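Local structure of intimin (Escherichia coli, 1F00) at residues 103-107 and 124-128; 131-135 and 168-172; 210-214 and 241-245; 253-257 and 267-271. The protein mediates cell adhesion, attaching enteropathogenic E. coli to a receptor on the host cell, probably through its C-terminal lectin-like domain. Residues are numbered along the deposited sequence.

Contact 1. Residues 103-107 and 124-128; sequences NIEIV and QVNLK
Residues 103-107 and 124-128 pair as antiparallel strands, with segment axes 4.6 Å apart at closest approach and N-to-C directions at 139°. In register, Glu105 faces Asn126 as a hydrogen-bonded pair (CA-CA 5.0 Å) and Ile106 faces Val125 as a non-hydrogen-bonded pair (4.7 Å). Glu105 N donates to Asn126 O (3.1 Å), Asn126 N to Glu105 O (2.8 Å) and Val107 N to Gln124 O (3.0 Å). Side chains of the first pair share one sheet face. Glu105 is extended (t, t) before chi3 turns to 52°, and Asn126 is m, so that Asn126 ND2 donates to Glu105 OE1 at 2.8 Å. A water also donates to Glu105 OE1 (3.0 Å) and accepts from Lys128 NZ (2.8 Å), the Lys128 side chain (m, m, t, m) bringing NZ round to it. Val107 (t) leaves the extended conformation and lays CG2 3.6 Å from Asn126 OD1 and 3.9 Å from Gln124 CB. On the other face, Ile106 (m, m) meets Val125 (m) at CD1-CG1 4.1 Å. Ile104 (m, t) packs CG2 on Val125 CB at 3.7 Å and CG1 on Leu127 CD2 at 3.8 Å. Val155 of a further strand covers Val125 and Leu127, while Trp224 of the lectin-like domain touches Ile106 and Val125. Strand 104-106 thus lies between 112-113 and 124-130, one face polar (Glu105/Asn126), the other apolar (Ile106/Val125), as in antiparallel sheets of Ig-like domains.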
loop_
_atom_site.group_PDB
_atom_site.type_symbol
_atom_site.label_atom_id
_atom_site.label_comp_id
_atom_site.label_asym_id
_atom_site.label_seq_id
_atom_site.Cartn_x
_atom_site.Cartn_y
_atom_site.Cartn_z
ATOM N N ASN A 103 -0.064 1.282 -10.415
ATOM C CA ASN A 103 -0.383 2.697 -10.543
ATOM C C ASN A 103 -0.013 3.494 -9.303
ATOM O O ASN A 103 -0.835 4.227 -8.752
ATOM C CB ASN A 103 -1.871 2.891 -10.857
ATOM C CG ASN A 103 -2.278 2.248 -12.172
ATOM O OD1 ASN A 103 -2.681 1.081 -12.211
ATOM N ND2 ASN A 103 -2.160 3.001 -13.260
ATOM N N ILE A 104 1.230 3.343 -8.864
ATOM C CA ILE A 104 1.710 4.085 -7.712
ATOM C C ILE A 104 1.848 5.527 -8.189
ATOM O O ILE A 104 2.466 5.796 -9.225
ATOM C CB ILE A 104 3.054 3.521 -7.225
ATOM C CG1 ILE A 104 2.826 2.104 -6.683
ATOM C CG2 ILE A 104 3.652 4.426 -6.162
ATOM C CD1 ILE A 104 4.087 1.372 -6.255
ATOM N N GLU A 105 1.264 6.447 -7.433
ATOM C CA GLU A 105 1.259 7.856 -7.800
ATOM C C GLU A 105 2.335 8.763 -7.203
ATOM O O GLU A 105 2.480 8.863 -5.986
ATOM C CB GLU A 105 -0.125 8.438 -7.484
ATOM C CG GLU A 105 -0.232 9.943 -7.658
ATOM C CD GLU A 105 -1.576 10.479 -7.214
ATOM O OE1 GLU A 105 -1.992 10.182 -6.076
ATOM O OE2 GLU A 105 -2.215 11.203 -8.001
ATOM N N ILE A 106 3.085 9.423 -8.081
ATOM C CA ILE A 106 4.116 10.368 -7.669
ATOM C C ILE A 106 3.360 11.588 -7.145
ATOM O O ILE A 106 2.677 12.276 -7.911
ATOM C CB ILE A 106 4.982 10.805 -8.863
ATOM C CG1 ILE A 106 5.582 9.575 -9.546
ATOM C CG2 ILE A 106 6.070 11.773 -8.390
ATOM C CD1 ILE A 106 6.495 8.772 -8.658
ATOM N N VAL A 107 3.486 11.857 -5.851
ATOM C CA VAL A 107 2.767 12.964 -5.225
ATOM C C VAL A 107 2.962 14.335 -5.872
ATOM O O VAL A 107 2.008 15.105 -6.007
ATOM C CB VAL A 107 3.113 13.049 -3.708
ATOM C CG1 VAL A 107 2.567 14.337 -3.102
ATOM C CG2 VAL A 107 2.519 11.851 -2.982
ATOM N N GLN A 124 7.655 11.490 -2.031
ATOM C CA GLN A 124 6.444 10.823 -1.575
ATOM C C GLN A 124 5.563 10.270 -2.694
ATOM O O GLN A 124 5.425 10.882 -3.752
ATOM C CB GLN A 124 5.635 11.794 -0.712
ATOM C CG GLN A 124 6.379 12.248 0.532
ATOM C CD GLN A 124 5.697 13.401 1.233
ATOM O OE1 GLN A 124 5.517 14.474 0.653
ATOM N NE2 GLN A 124 5.318 13.190 2.486
ATOM N N VAL A 125 4.978 9.100 -2.451
ATOM C CA VAL A 125 4.093 8.470 -3.421
ATOM C C VAL A 125 2.811 8.020 -2.726
ATOM O O VAL A 125 2.803 7.771 -1.517
ATOM C CB VAL A 125 4.753 7.242 -4.097
ATOM C CG1 VAL A 125 6.052 7.657 -4.763
ATOM C CG2 VAL A 125 5.002 6.132 -3.071
ATOM N N ASN A 126 1.719 7.949 -3.482
ATOM C CA ASN A 126 0.449 7.509 -2.920
ATOM C C ASN A 126 0.123 6.091 -3.378
ATOM O O ASN A 126 0.121 5.804 -4.575
ATOM C CB ASN A 126 -0.701 8.433 -3.340
ATOM C CG ASN A 126 -0.596 9.824 -2.732
ATOM O OD1 ASN A 126 -0.224 9.986 -1.570
ATOM N ND2 ASN A 126 -0.949 10.836 -3.516
ATOM N N LEU A 127 -0.137 5.205 -2.422
ATOM C CA LEU A 127 -0.509 3.830 -2.742
ATOM C C LEU A 127 -2.022 3.740 -2.614
ATOM O O LEU A 127 -2.597 4.258 -1.655
ATOM C CB LEU A 127 0.125 2.835 -1.763
ATOM C CG LEU A 127 1.651 2.772 -1.651
ATOM C CD1 LEU A 127 2.034 1.511 -0.886
ATOM C CD2 LEU A 127 2.289 2.761 -3.029
ATOM N N LYS A 128 -2.670 3.089 -3.575
ATOM C CA LYS A 128 -4.118 2.944 -3.523
ATOM C C LYS A 128 -4.530 1.496 -3.345
ATOM O O LYS A 128 -4.047 0.602 -4.042
ATOM C CB LYS A 128 -4.772 3.505 -4.791
ATOM C CG LYS A 128 -4.979 5.012 -4.777
ATOM C CD LYS A 128 -5.941 5.434 -3.669
ATOM C CE LYS A 128 -6.113 6.948 -3.627
ATOM N NZ LYS A 128 -4.813 7.651 -3.385
HETATM O O HOH W 1 -3.435 7.620 -5.818
#

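Contact 2. Residues 131-135 and 168-172; sequences GGNGK and ISSDN
Asn133, in its p rotamer, lays its amide over Ser170: ND2 donates to Ser170 OG in a very short bond of 2.4 Å. Its OD1 turns back to accept from Lys135 N (3.0 Å), forming an Asx turn. Residues 131-134 make a type II' beta turn, closed by a weak bond of 3.5 Å from Gly134 N to Gly131 O. Gly132 takes positive phi, and a CB there would collide with Ser169 OG and Asp171 OD2. Asp171 (p) points OD2 at the turn, where it accepts from Asn133 N (3.0 Å) and from Ser169 OG (2.6 Å). Beyond the turn, Lys135 O accepts from Ser170 N (3.1 Å) and lies 3.1 Å from Ser169 CA in a CA-H...O contact, while the Lys135 side chain runs out fully extended. Asn172 N to Ser169 O (2.9 Å) closes the second turn. Phe94 touches both Asn133 and Asp171, so the contact lies by the preceding Ig-like domain. Two loops cross-linked by polar side chains thus meet at the end of an Ig-like domain, one of them the tight turn of the hairpin of strands 163-169 and 173-179.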
loop_
_atom_site.group_PDB
_atom_site.type_symbol
_atom_site.label_atom_id
_atom_site.label_comp_id
_atom_site.label_asym_id
_atom_site.label_seq_id
_atom_site.Cartn_x
_atom_site.Cartn_y
_atom_site.Cartn_z
ATOM N N GLY A 131 -11.037 -2.934 -2.561
ATOM C CA GLY A 131 -11.573 -4.182 -2.058
ATOM C C GLY A 131 -11.801 -4.119 -0.563
ATOM O O GLY A 131 -11.651 -3.062 0.045
ATOM N N GLY A 132 -12.145 -5.254 0.034
ATOM C CA GLY A 132 -12.405 -5.277 1.459
ATOM C C GLY A 132 -13.628 -4.414 1.703
ATOM O O GLY A 132 -14.402 -4.179 0.779
ATOM N N ASN A 133 -13.803 -3.930 2.927
ATOM C CA ASN A 133 -14.957 -3.095 3.238
ATOM C C ASN A 133 -14.665 -1.611 3.032
ATOM O O ASN A 133 -15.450 -0.751 3.437
ATOM C CB ASN A 133 -15.420 -3.348 4.673
ATOM C CG ASN A 133 -14.450 -2.814 5.702
ATOM O OD1 ASN A 133 -13.324 -2.428 5.379
ATOM N ND2 ASN A 133 -14.882 -2.794 6.952
ATOM N N GLY A 134 -13.525 -1.319 2.415
ATOM C CA GLY A 134 -13.161 0.057 2.131
ATOM C C GLY A 134 -12.536 0.878 3.241
ATOM O O GLY A 134 -12.159 2.021 3.002
ATOM N N LYS A 135 -12.434 0.322 4.447
ATOM C CA LYS A 135 -11.835 1.039 5.576
ATOM C C LYS A 135 -10.416 0.492 5.766
ATOM O O LYS A 135 -10.230 -0.606 6.288
ATOM C CB LYS A 135 -12.678 0.826 6.833
ATOM C CG LYS A 135 -12.208 1.615 8.041
ATOM C CD LYS A 135 -13.146 1.409 9.226
ATOM C CE LYS A 135 -12.643 2.138 10.463
ATOM N NZ LYS A 135 -13.566 1.963 11.623
ATOM N N ILE A 168 -4.537 -3.085 5.655
ATOM C CA ILE A 168 -5.518 -4.024 6.179
ATOM C C ILE A 168 -6.877 -3.334 6.184
ATOM O O ILE A 168 -6.973 -2.130 6.429
ATOM C CB ILE A 168 -5.168 -4.501 7.620
ATOM C CG1 ILE A 168 -5.078 -3.312 8.574
ATOM C CG2 ILE A 168 -3.856 -5.267 7.606
ATOM C CD1 ILE A 168 -4.687 -3.703 9.995
ATOM N N SER A 169 -7.923 -4.091 5.874
ATOM C CA SER A 169 -9.278 -3.550 5.865
ATOM C C SER A 169 -9.965 -4.096 7.109
ATOM O O SER A 169 -9.632 -5.192 7.563
ATOM C CB SER A 169 -10.008 -3.984 4.590
ATOM O OG SER A 169 -9.909 -5.384 4.389
ATOM N N SER A 170 -10.919 -3.348 7.659
ATOM C CA SER A 170 -11.588 -3.779 8.878
ATOM C C SER A 170 -12.475 -5.014 8.770
ATOM O O SER A 170 -13.013 -5.473 9.778
ATOM C CB SER A 170 -12.370 -2.614 9.509
ATOM O OG SER A 170 -13.323 -2.070 8.622
ATOM N N ASP A 171 -12.641 -5.556 7.566
ATOM C CA ASP A 171 -13.430 -6.775 7.416
ATOM C C ASP A 171 -12.449 -7.930 7.590
ATOM O O ASP A 171 -12.788 -9.095 7.381
ATOM C CB ASP A 171 -14.096 -6.856 6.036
ATOM C CG ASP A 171 -13.098 -6.790 4.905
ATOM O OD1 ASP A 171 -13.017 -7.752 4.110
ATOM O OD2 ASP A 171 -12.395 -5.768 4.819
ATOM N N ASN A 172 -11.221 -7.574 7.964
ATOM C CA ASN A 172 -10.149 -8.531 8.220
ATOM C C ASN A 172 -9.458 -9.144 7.003
ATOM O O ASN A 172 -9.567 -10.345 6.745
ATOM C CB ASN A 172 -10.658 -9.647 9.135
ATOM C CG ASN A 172 -9.583 -10.643 9.486
ATOM O OD1 ASN A 172 -8.538 -10.276 10.026
ATOM N ND2 ASN A 172 -9.828 -11.917 9.181
#

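Contact 3. Residues 210-214 and 241-245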
loop_
_atom_site.group_PDB
_atom_site.type_symbol
_atom_site.label_atom_id
_atom_site.label_comp_id
_atom_site.label_asym_id
_atom_site.label_seq_id
_atom_site.Cartn_x
_atom_site.Cartn_y
_atom_site.Cartn_z
ATOM N N LEU A 210 29.178 13.479 -5.725
ATOM C CA LEU A 210 28.431 14.582 -6.323
ATOM C C LEU A 210 27.732 14.020 -7.556
ATOM O O LEU A 210 28.126 12.968 -8.071
ATOM C CB LEU A 210 29.371 15.702 -6.795
ATOM C CG LEU A 210 29.856 16.799 -5.842
ATOM C CD1 LEU A 210 30.748 17.766 -6.599
ATOM C CD2 LEU A 210 28.669 17.534 -5.262
ATOM N N PRO A 211 26.666 14.690 -8.026
ATOM C CA PRO A 211 26.001 14.175 -9.224
ATOM C C PRO A 211 27.105 14.187 -10.290
ATOM O O PRO A 211 27.923 15.106 -10.319
ATOM C CB PRO A 211 24.925 15.226 -9.494
ATOM C CG PRO A 211 24.553 15.671 -8.108
ATOM C CD PRO A 211 25.901 15.802 -7.428
ATOM N N SER A 212 27.142 13.182 -11.154
ATOM C CA SER A 212 28.190 13.127 -12.175
ATOM C C SER A 212 27.990 14.155 -13.272
ATOM O O SER A 212 28.935 14.517 -13.978
ATOM C CB SER A 212 28.225 11.747 -12.823
ATOM O OG SER A 212 27.049 11.536 -13.581
ATOM N N SER A 213 26.758 14.630 -13.406
ATOM C CA SER A 213 26.425 15.561 -14.466
ATOM C C SER A 213 25.014 16.093 -14.271
ATOM O O SER A 213 24.282 15.631 -13.399
ATOM C CB SER A 213 26.456 14.807 -15.787
ATOM O OG SER A 213 25.570 13.694 -15.692
ATOM N N GLN A 214 24.634 17.047 -15.111
ATOM C CA GLN A 214 23.292 17.604 -15.064
ATOM C C GLN A 214 22.325 16.477 -15.431
ATOM O O GLN A 214 21.209 16.403 -14.917
ATOM C CB GLN A 214 23.183 18.774 -16.053
ATOM C CG GLN A 214 23.949 20.015 -15.578
ATOM C CD GLN A 214 24.258 21.008 -16.688
ATOM O OE1 GLN A 214 24.494 22.189 -16.427
ATOM N NE2 GLN A 214 24.271 20.533 -17.925
ATOM N N SER A 241 22.023 22.741 -7.479
ATOM C CA SER A 241 23.050 21.849 -6.952
ATOM C C SER A 241 24.260 21.654 -7.861
ATOM O O SER A 241 24.127 21.571 -9.078
ATOM C CB SER A 241 22.428 20.475 -6.674
ATOM O OG SER A 241 21.148 20.606 -6.080
ATOM N N TRP A 242 25.434 21.554 -7.249
ATOM C CA TRP A 242 26.683 21.352 -7.981
ATOM C C TRP A 242 26.701 19.985 -8.666
ATOM O O TRP A 242 26.108 19.030 -8.159
ATOM C CB TRP A 242 27.879 21.367 -7.025
ATOM C CG TRP A 242 28.134 22.633 -6.270
ATOM C CD1 TRP A 242 27.946 22.844 -4.935
ATOM C CD2 TRP A 242 28.713 23.835 -6.791
ATOM N NE1 TRP A 242 28.380 24.102 -4.588
ATOM C CE2 TRP A 242 28.858 24.730 -5.708
ATOM C CE3 TRP A 242 29.129 24.239 -8.066
ATOM C CZ2 TRP A 242 29.404 26.010 -5.860
ATOM C CZ3 TRP A 242 29.673 25.517 -8.219
ATOM C CH2 TRP A 242 29.805 26.384 -7.118
ATOM N N VAL A 243 27.370 19.896 -9.814
ATOM C CA VAL A 243 27.540 18.614 -10.498
ATOM C C VAL A 243 29.047 18.489 -10.698
ATOM O O VAL A 243 29.740 19.502 -10.813
ATOM C CB VAL A 243 26.818 18.523 -11.887
ATOM C CG1 VAL A 243 25.345 18.873 -11.738
ATOM C CG2 VAL A 243 27.503 19.407 -12.914
ATOM N N GLN A 244 29.555 17.257 -10.723
ATOM C CA GLN A 244 30.990 17.004 -10.894
ATOM C C GLN A 244 31.607 17.856 -12.009
ATOM O O GLN A 244 31.037 17.988 -13.093
ATOM C CB GLN A 244 31.229 15.518 -11.205
ATOM C CG GLN A 244 32.700 15.103 -11.162
ATOM C CD GLN A 244 33.229 14.986 -9.746
ATOM O OE1 GLN A 244 34.410 15.235 -9.487
ATOM N NE2 GLN A 244 32.359 14.589 -8.819
ATOM N N GLN A 245 32.776 18.426 -11.743
ATOM C CA GLN A 245 33.458 19.252 -12.741
ATOM C C GLN A 245 33.968 18.392 -13.892
ATOM O O GLN A 245 34.392 17.254 -13.679
ATOM C CB GLN A 245 34.683 19.955 -12.138
ATOM C CG GLN A 245 34.420 21.154 -11.234
ATOM C CD GLN A 245 35.716 21.708 -10.658
ATOM O OE1 GLN A 245 36.533 20.958 -10.129
ATOM N NE2 GLN A 245 35.910 23.021 -10.759
HETATM O O HOH W 2 30.600 12.454 -9.237
HETATM O O HOH W 3 32.031 13.586 -6.088
HETATM O O HOH W 4 30.145 16.628 -15.166
#
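Leu210 opens the contact with its side chain turned toward residues 241-245, placing CD2 4.3 Å from Trp242 CB and CB 3.8 Å from Gln244 NE2. Two waters join its backbone to Gln244 NE2, one accepting from Leu210 N (2.9 Å), the other donating to Leu210 O (2.8 Å) and held only weakly by the amide. Pro211 follows, with CD 3.3 Å from Trp242 O and CB 4.3 Å from Val243 CG1; its carbonyl O takes the one direct hydrogen bond, a nearly linear 2.7 Å from Gln244 N. The CB of Ser212 points away, yet a third water donates to both Ser212 O (2.7 Å) and Gln244 O (2.6 Å). Ser213 is the N-cap of helix 214-224, its OG weakly bonded to Glu216 N, and its C lies 3.8 Å from Val243 CG1. Gln214 starts the helix and brings CG to 4.2 Å from the same methyl. The indole of Trp242 leads off elsewhere, its NE1 bonding Val194 O. In this lectin-like domain, the loop between helices 196-205 and 214-224 is therefore joined to the end of edge strand 240-242 by apolar packing around Val243 inside and, nearer the surface, by one direct bond supplemented with water.

Contact 4. Residues 253-257 and 267-271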
loop_
_atom_site.group_PDB
_atom_site.type_symbol
_atom_site.label_atom_id
_atom_site.label_comp_id
_atom_site.label_asym_id
_atom_site.label_seq_id
_atom_site.Cartn_x
_atom_site.Cartn_y
_atom_site.Cartn_z
ATOM N N GLY A 253 38.254 26.681 -12.951
ATOM C CA GLY A 253 37.700 27.027 -11.653
ATOM C C GLY A 253 36.198 27.274 -11.615
ATOM O O GLY A 253 35.729 28.118 -10.854
ATOM N N VAL A 254 35.444 26.539 -12.428
ATOM C CA VAL A 254 33.989 26.683 -12.462
ATOM C C VAL A 254 33.331 25.307 -12.483
ATOM O O VAL A 254 34.009 24.283 -12.576
ATOM C CB VAL A 254 33.521 27.478 -13.711
ATOM C CG1 VAL A 254 34.219 28.829 -13.751
ATOM C CG2 VAL A 254 33.798 26.681 -14.989
ATOM N N ALA A 255 32.008 25.290 -12.369
ATOM C CA ALA A 255 31.260 24.044 -12.404
ATOM C C ALA A 255 29.857 24.326 -12.899
ATOM O O ALA A 255 29.428 25.486 -12.962
ATOM C CB ALA A 255 31.201 23.414 -11.008
ATOM N N SER A 256 29.151 23.263 -13.264
ATOM C CA SER A 256 27.784 23.388 -13.722
ATOM C C SER A 256 26.870 23.012 -12.570
ATOM O O SER A 256 27.325 22.483 -11.548
ATOM C CB SER A 256 27.530 22.469 -14.918
ATOM O OG SER A 256 28.234 22.935 -16.053
ATOM N N THR A 257 25.586 23.309 -12.733
ATOM C CA THR A 257 24.594 22.997 -11.716
ATOM C C THR A 257 23.279 22.598 -12.372
ATOM O O THR A 257 23.052 22.841 -13.566
ATOM C CB THR A 257 24.282 24.217 -10.822
ATOM O OG1 THR A 257 23.652 25.228 -11.619
ATOM C CG2 THR A 257 25.557 24.786 -10.184
ATOM N N ASN A 267 25.882 26.661 -16.334
ATOM C CA ASN A 267 27.302 26.359 -16.469
ATOM C C ASN A 267 28.137 27.595 -16.114
ATOM O O ASN A 267 27.594 28.681 -15.879
ATOM C CB ASN A 267 27.611 25.938 -17.907
ATOM C CG ASN A 267 26.647 24.890 -18.430
ATOM O OD1 ASN A 267 26.608 23.761 -17.941
ATOM N ND2 ASN A 267 25.856 25.264 -19.434
ATOM N N ASN A 268 29.457 27.416 -16.072
ATOM C CA ASN A 268 30.384 28.506 -15.784
ATOM C C ASN A 268 30.150 29.185 -14.441
ATOM O O ASN A 268 30.371 30.389 -14.301
ATOM C CB ASN A 268 30.308 29.560 -16.892
ATOM C CG ASN A 268 30.627 28.992 -18.257
ATOM O OD1 ASN A 268 29.847 29.141 -19.198
ATOM N ND2 ASN A 268 31.779 28.344 -18.377
ATOM N N ILE A 269 29.692 28.418 -13.458
ATOM C CA ILE A 269 29.451 28.963 -12.128
ATOM C C ILE A 269 30.767 28.908 -11.346
ATOM O O ILE A 269 31.396 27.856 -11.263
ATOM C CB ILE A 269 28.359 28.147 -11.401
ATOM C CG1 ILE A 269 27.099 28.091 -12.269
ATOM C CG2 ILE A 269 28.027 28.782 -10.057
ATOM C CD1 ILE A 269 26.467 29.455 -12.523
ATOM N N LYS A 270 31.190 30.040 -10.787
ATOM C CA LYS A 270 32.448 30.097 -10.037
ATOM C C LYS A 270 32.419 29.084 -8.896
ATOM O O LYS A 270 31.570 29.163 -8.010
ATOM C CB LYS A 270 32.675 31.508 -9.485
ATOM C CG LYS A 270 34.121 31.795 -9.126
ATOM C CD LYS A 270 34.316 33.245 -8.702
ATOM C CE LYS A 270 35.787 33.634 -8.772
ATOM N NZ LYS A 270 36.646 32.622 -8.089
ATOM N N ALA A 271 33.362 28.145 -8.925
ATOM C CA ALA A 271 33.444 27.071 -7.937
ATOM C C ALA A 271 33.928 27.445 -6.537
ATOM O O ALA A 271 33.545 26.802 -5.552
ATOM C CB ALA A 271 34.321 25.943 -8.486
HETATM O O HOH W 5 36.767 29.314 -8.760
HETATM O O HOH W 6 30.461 24.738 -16.257
#
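Gly253, which ends the preceding helix in a Schellman motif, offers its carbonyl O to two donors, Ala271 N at 3.1 Å and a water at 2.6 Å. That water is only weakly held by Lys270 NZ (3.4 Å), whose stronger partner is Ser272 OG. Two residues on from Gly253 and two back from Ala271, Ala255 and Ile269 form a hydrogen-bonded antiparallel pair: Ala255 N donates to Ile269 O (2.9 Å) and Ile269 N to Ala255 O (3.0 Å). Ile269 O also lies 3.1 Å from Val254 CA, a CA-H...O contact. These strands form a beta hairpin of the lectin-like domain, with 254-259 central in a three-stranded sheet, and Ala255 and Ile269 share a face covered by Trp242. Ser256 faces two residues, Asn267 and Asn268, consistent with a beta bulge in which Asn268 has positive phi. Asn268 N, lacking a carbonyl partner across the pair, donates to a water (2.9 Å) that in turn donates to Ser256 OG (2.9 Å). Val254 O, turned toward the other neighbour, accepts from Gln245 NE2.

How the contacts relate
From the N terminus, the four contacts follow in series, none nested in or crossing another. Contact 1 closes the 16 residues between 107 and 124 within one Ig-like domain; contact 2 starts just beyond it in sequence and closes 32 residues of the same domain, its centre 20 Å away and near the preceding Ig-like domain. Contact 3 opens in the lectin-like domain and encloses helix 214-224, whose Trp224 reaches back to contact 1. Contact 4 closes the nine residues at the tip of the hairpin of strands 254-259 and 263-270, before the last strand, 276-281. Contacts 3 and 4 share a sheet, Val243 N approaching Ser256 O at 3.1 Å. Contacts 2 and 4 lie farthest apart, 55 Å between centres.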